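Local coordinates for cucumber peeling cupredoxin (Cucumis sativus, PDB 1JER), which binds a single copper ion in a cupredoxin fold and probably serves as an electron-transfer protein in the plant, at residues A46-T54 and N65-V76. Residues are numbered along the deposited sequence; the frame is centred on the assembly and turned at random.
Sequences AHNVHEMET and NSDNDVERTSPV. With CU (copper (II) ion), chain B.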
loop_
_atom_site.group_PDB
_atom_site.type_symbol
_atom_site.label_atom_id
_atom_site.label_comp_id
_atom_site.label_asym_id
_atom_site.label_seq_id
_atom_site.Cartn_x
_atom_site.Cartn_y
_atom_site.Cartn_z
ATOM N N ALA A 46 -10.551 -12.903 9.167
ATOM C CA ALA A 46 -9.898 -13.963 9.928
ATOM C C ALA A 46 -8.555 -13.543 10.529
ATOM O O ALA A 46 -8.082 -14.099 11.509
ATOM C CB ALA A 46 -9.627 -15.162 8.997
ATOM N N HIS A 47 -7.883 -12.592 9.882
ATOM C CA HIS A 47 -6.539 -12.206 10.466
ATOM C C HIS A 47 -6.419 -10.691 10.291
ATOM O O HIS A 47 -7.298 -10.022 9.773
ATOM C CB HIS A 47 -5.458 -12.834 9.477
ATOM C CG HIS A 47 -5.500 -14.326 9.530
ATOM N ND1 HIS A 47 -5.079 -15.026 10.639
ATOM C CD2 HIS A 47 -5.978 -15.248 8.636
ATOM C CE1 HIS A 47 -5.254 -16.337 10.419
ATOM N NE2 HIS A 47 -5.784 -16.489 9.221
ATOM N N ASN A 48 -5.246 -10.160 10.640
ATOM C CA ASN A 48 -4.997 -8.745 10.347
ATOM C C ASN A 48 -3.469 -8.605 10.185
ATOM O O ASN A 48 -2.773 -9.644 10.240
ATOM C CB ASN A 48 -5.536 -7.819 11.408
ATOM C CG ASN A 48 -5.004 -8.120 12.796
ATOM O OD1 ASN A 48 -5.713 -7.926 13.802
ATOM N ND2 ASN A 48 -3.825 -8.627 12.888
ATOM N N VAL A 49 -3.036 -7.387 9.924
ATOM C CA VAL A 49 -1.603 -7.137 9.764
ATOM C C VAL A 49 -1.259 -5.865 10.555
ATOM O O VAL A 49 -1.863 -4.833 10.329
ATOM C CB VAL A 49 -1.251 -6.846 8.285
ATOM C CG1 VAL A 49 0.296 -6.642 8.246
ATOM C CG2 VAL A 49 -1.609 -8.054 7.420
ATOM N N HIS A 50 -0.308 -6.025 11.477
ATOM C CA HIS A 50 0.106 -4.884 12.292
ATOM C C HIS A 50 1.612 -4.809 12.332
ATOM O O HIS A 50 2.320 -5.792 12.508
ATOM C CB HIS A 50 -0.446 -5.110 13.728
ATOM C CG HIS A 50 0.013 -4.125 14.739
ATOM N ND1 HIS A 50 -0.329 -2.798 14.733
ATOM C CD2 HIS A 50 0.789 -4.294 15.854
ATOM C CE1 HIS A 50 0.230 -2.172 15.756
ATOM N NE2 HIS A 50 0.913 -3.060 16.450
ATOM N N GLU A 51 2.161 -3.598 12.114
ATOM C CA GLU A 51 3.627 -3.498 12.189
ATOM C C GLU A 51 4.056 -3.196 13.602
ATOM O O GLU A 51 3.375 -2.427 14.316
ATOM C CB GLU A 51 4.064 -2.375 11.215
ATOM C CG GLU A 51 5.598 -2.244 11.265
ATOM C CD GLU A 51 6.115 -1.184 10.308
ATOM O OE1 GLU A 51 5.344 -0.477 9.656
ATOM O OE2 GLU A 51 7.358 -1.066 10.214
ATOM N N MET A 52 5.072 -3.812 14.163
ATOM C CA MET A 52 5.509 -3.525 15.526
ATOM C C MET A 52 6.812 -2.654 15.453
ATOM O O MET A 52 7.572 -2.799 14.513
ATOM C CB MET A 52 5.974 -4.795 16.222
ATOM C CG MET A 52 5.220 -6.052 15.892
ATOM S SD MET A 52 4.322 -6.607 17.374
ATOM C CE MET A 52 3.022 -5.364 17.365
ATOM N N GLU A 53 7.026 -1.917 16.519
ATOM C CA GLU A 53 8.172 -1.028 16.624
ATOM C C GLU A 53 9.480 -1.733 16.943
ATOM O O GLU A 53 10.519 -1.413 16.344
ATOM C CB GLU A 53 7.886 0.029 17.699
ATOM C CG GLU A 53 6.533 -0.030 18.340
ATOM C CD GLU A 53 6.025 -1.353 18.820
ATOM O OE1 GLU A 53 6.392 -1.834 19.912
ATOM O OE2 GLU A 53 5.129 -1.929 18.139
ATOM N N THR A 54 9.482 -2.604 17.937
ATOM C CA THR A 54 10.673 -3.208 18.495
ATOM C C THR A 54 10.661 -4.718 18.396
ATOM O O THR A 54 9.584 -5.319 18.401
ATOM C CB THR A 54 10.773 -2.909 20.041
ATOM O OG1 THR A 54 10.570 -1.505 20.246
ATOM C CG2 THR A 54 9.609 -3.640 20.725
ATOM N N ASN A 65 1.262 -1.782 22.668
ATOM C CA ASN A 65 1.159 -0.464 21.980
ATOM C C ASN A 65 0.428 -0.582 20.645
ATOM O O ASN A 65 0.602 0.340 19.819
ATOM C CB ASN A 65 2.599 0.022 21.654
ATOM C CG ASN A 65 3.410 0.142 22.922
ATOM O OD1 ASN A 65 4.548 -0.298 22.983
ATOM N ND2 ASN A 65 2.792 0.713 23.951
ATOM N N SER A 66 -0.283 -1.638 20.393
ATOM C CA SER A 66 -0.936 -1.992 19.181
ATOM C C SER A 66 -2.297 -1.393 19.083
ATOM O O SER A 66 -2.924 -1.059 20.093
ATOM C CB SER A 66 -0.947 -3.512 18.961
ATOM O OG SER A 66 0.253 -4.084 19.459
ATOM N N ASP A 67 -2.738 -1.272 17.835
ATOM C CA ASP A 67 -3.955 -0.566 17.557
ATOM C C ASP A 67 -5.171 -1.445 17.443
ATOM O O ASP A 67 -5.391 -2.103 16.406
ATOM C CB ASP A 67 -3.840 0.307 16.361
ATOM C CG ASP A 67 -4.489 1.646 16.651
ATOM O OD1 ASP A 67 -5.774 1.747 16.642
ATOM O OD2 ASP A 67 -3.758 2.662 16.945
ATOM N N ASN A 68 -5.856 -1.332 18.534
ATOM C CA ASN A 68 -7.158 -1.875 18.811
ATOM C C ASN A 68 -7.675 -2.816 17.728
ATOM O O ASN A 68 -8.674 -3.520 17.924
ATOM C CB ASN A 68 -8.136 -0.709 18.899
ATOM C CG ASN A 68 -7.625 0.538 18.144
ATOM O OD1 ASN A 68 -7.636 1.643 18.687
ATOM N ND2 ASN A 68 -7.169 0.422 16.907
ATOM N N ASP A 69 -7.020 -2.838 16.594
ATOM C CA ASP A 69 -7.499 -3.666 15.473
ATOM C C ASP A 69 -8.226 -2.763 14.471
ATOM O O ASP A 69 -7.667 -1.760 14.000
ATOM C CB ASP A 69 -8.536 -4.672 16.019
ATOM C CG ASP A 69 -8.290 -6.116 15.596
ATOM O OD1 ASP A 69 -8.452 -6.460 14.366
ATOM O OD2 ASP A 69 -7.935 -6.994 16.473
ATOM N N VAL A 70 -9.458 -3.168 14.184
ATOM C CA VAL A 70 -10.408 -2.381 13.360
ATOM C C VAL A 70 -10.560 -2.927 11.916
ATOM O O VAL A 70 -11.648 -3.342 11.501
ATOM C CB VAL A 70 -9.981 -0.920 13.306
ATOM C CG1 VAL A 70 -9.978 -0.351 11.889
ATOM C CG2 VAL A 70 -10.907 -0.005 14.116
ATOM N N GLU A 71 -9.476 -2.906 11.151
ATOM C CA GLU A 71 -9.534 -3.319 9.716
ATOM C C GLU A 71 -8.948 -4.722 9.499
ATOM O O GLU A 71 -7.771 -4.977 9.793
ATOM C CB GLU A 71 -8.772 -2.323 8.839
ATOM C CG GLU A 71 -7.497 -1.793 9.487
ATOM C CD GLU A 71 -6.668 -0.928 8.536
ATOM O OE1 GLU A 71 -6.359 -1.372 7.364
ATOM O OE2 GLU A 71 -6.281 0.246 8.902
ATOM N N ARG A 72 -9.810 -5.582 8.965
ATOM C CA ARG A 72 -9.469 -6.981 8.651
ATOM C C ARG A 72 -9.733 -7.263 7.179
ATOM O O ARG A 72 -10.050 -8.371 6.792
ATOM C CB ARG A 72 -10.303 -7.929 9.513
ATOM C CG ARG A 72 -9.953 -7.845 11.001
ATOM C CD ARG A 72 -10.027 -9.197 11.710
ATOM N NE ARG A 72 -9.976 -9.083 13.175
ATOM C CZ ARG A 72 -10.491 -9.992 14.013
ATOM N NH1 ARG A 72 -11.104 -11.089 13.549
ATOM N NH2 ARG A 72 -10.441 -9.893 15.349
ATOM N N THR A 73 -9.650 -6.206 6.343
ATOM C CA THR A 73 -9.897 -6.448 4.918
ATOM C C THR A 73 -8.551 -6.872 4.273
ATOM O O THR A 73 -7.497 -6.494 4.745
ATOM C CB THR A 73 -10.334 -5.141 4.217
ATOM O OG1 THR A 73 -9.394 -4.112 4.575
ATOM C CG2 THR A 73 -11.689 -4.720 4.799
ATOM N N SER A 74 -8.666 -7.658 3.249
ATOM C CA SER A 74 -7.500 -8.204 2.530
ATOM C C SER A 74 -7.734 -7.877 1.053
ATOM O O SER A 74 -8.918 -7.850 0.666
ATOM C CB SER A 74 -7.449 -9.712 2.756
ATOM O OG SER A 74 -6.524 -10.371 1.850
ATOM N N PRO A 75 -6.711 -7.661 0.290
ATOM C CA PRO A 75 -5.319 -7.731 0.713
ATOM C C PRO A 75 -4.854 -6.440 1.385
ATOM O O PRO A 75 -5.420 -5.368 1.112
ATOM C CB PRO A 75 -4.567 -7.784 -0.669
ATOM C CG PRO A 75 -5.459 -6.968 -1.548
ATOM C CD PRO A 75 -6.876 -7.373 -1.154
ATOM N N VAL A 76 -3.859 -6.595 2.243
ATOM C CA VAL A 76 -3.216 -5.440 2.904
ATOM C C VAL A 76 -1.840 -5.297 2.224
ATOM O O VAL A 76 -1.151 -6.325 2.101
ATOM C CB VAL A 76 -2.962 -5.723 4.380
ATOM C CG1 VAL A 76 -1.995 -4.651 4.944
ATOM C CG2 VAL A 76 -4.308 -5.640 5.130
HETATM CU CU CU B . -4.182 -14.307 12.227
HETATM O O HOH W 1 -5.191 -5.571 8.984
HETATM O O HOH W 2 2.489 -3.000 19.430
#
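The imidazole of His-50 meets Ser-66 obliquely, His-50 NE2 lying 3.2 Å from Ser-66 CB, while a water sits at the ring's edge, in its plane. That water donates to Ser-66 OG and, at 3.1 Å, to Glu-53 OE2, and is held weakly by His-50 NE2; Ser-66 OG also bonds to Phe-63 O. With CG of His-50 anti to the backbone N (chi1 173°), the ring swings out from strand 50-52 to the facing loop, but this is one of two modelled positions, so its grip is provisional.

The other flat group is the guanidinium of Arg-72. Arg-72 NE makes a nearly straight salt-bridge bond to Asp-69 OD1 (3.3 Å, 177°), in the guanidinium plane but tilted 33° out of the carboxylate plane, on the syn side. Arg-72 NH1 reaches Asn-45 O, and Arg-72 CD passes 3.4 Å from His-47 O. Shortening Arg-72 to an alanine would probably leave Asp-69 without its charge partner, Asn-45 O without its side-chain N-H, and the His-47 carbonyl without the CG and CD methylenes packed on it.

A second water bridges Val-49 N and Glu-71 O, less firmly placed because 69-71 is poorly ordered. Val-49 CG2 touches Val-76 CB (4.1 Å) where the loop enters strand 76-79.

His-47 ND1 binds copper, alongside Cys-90, His-95 and Gln-100. With the contact largely water-mediated, Arg-72 probably ties the loop to this ligand's backbone.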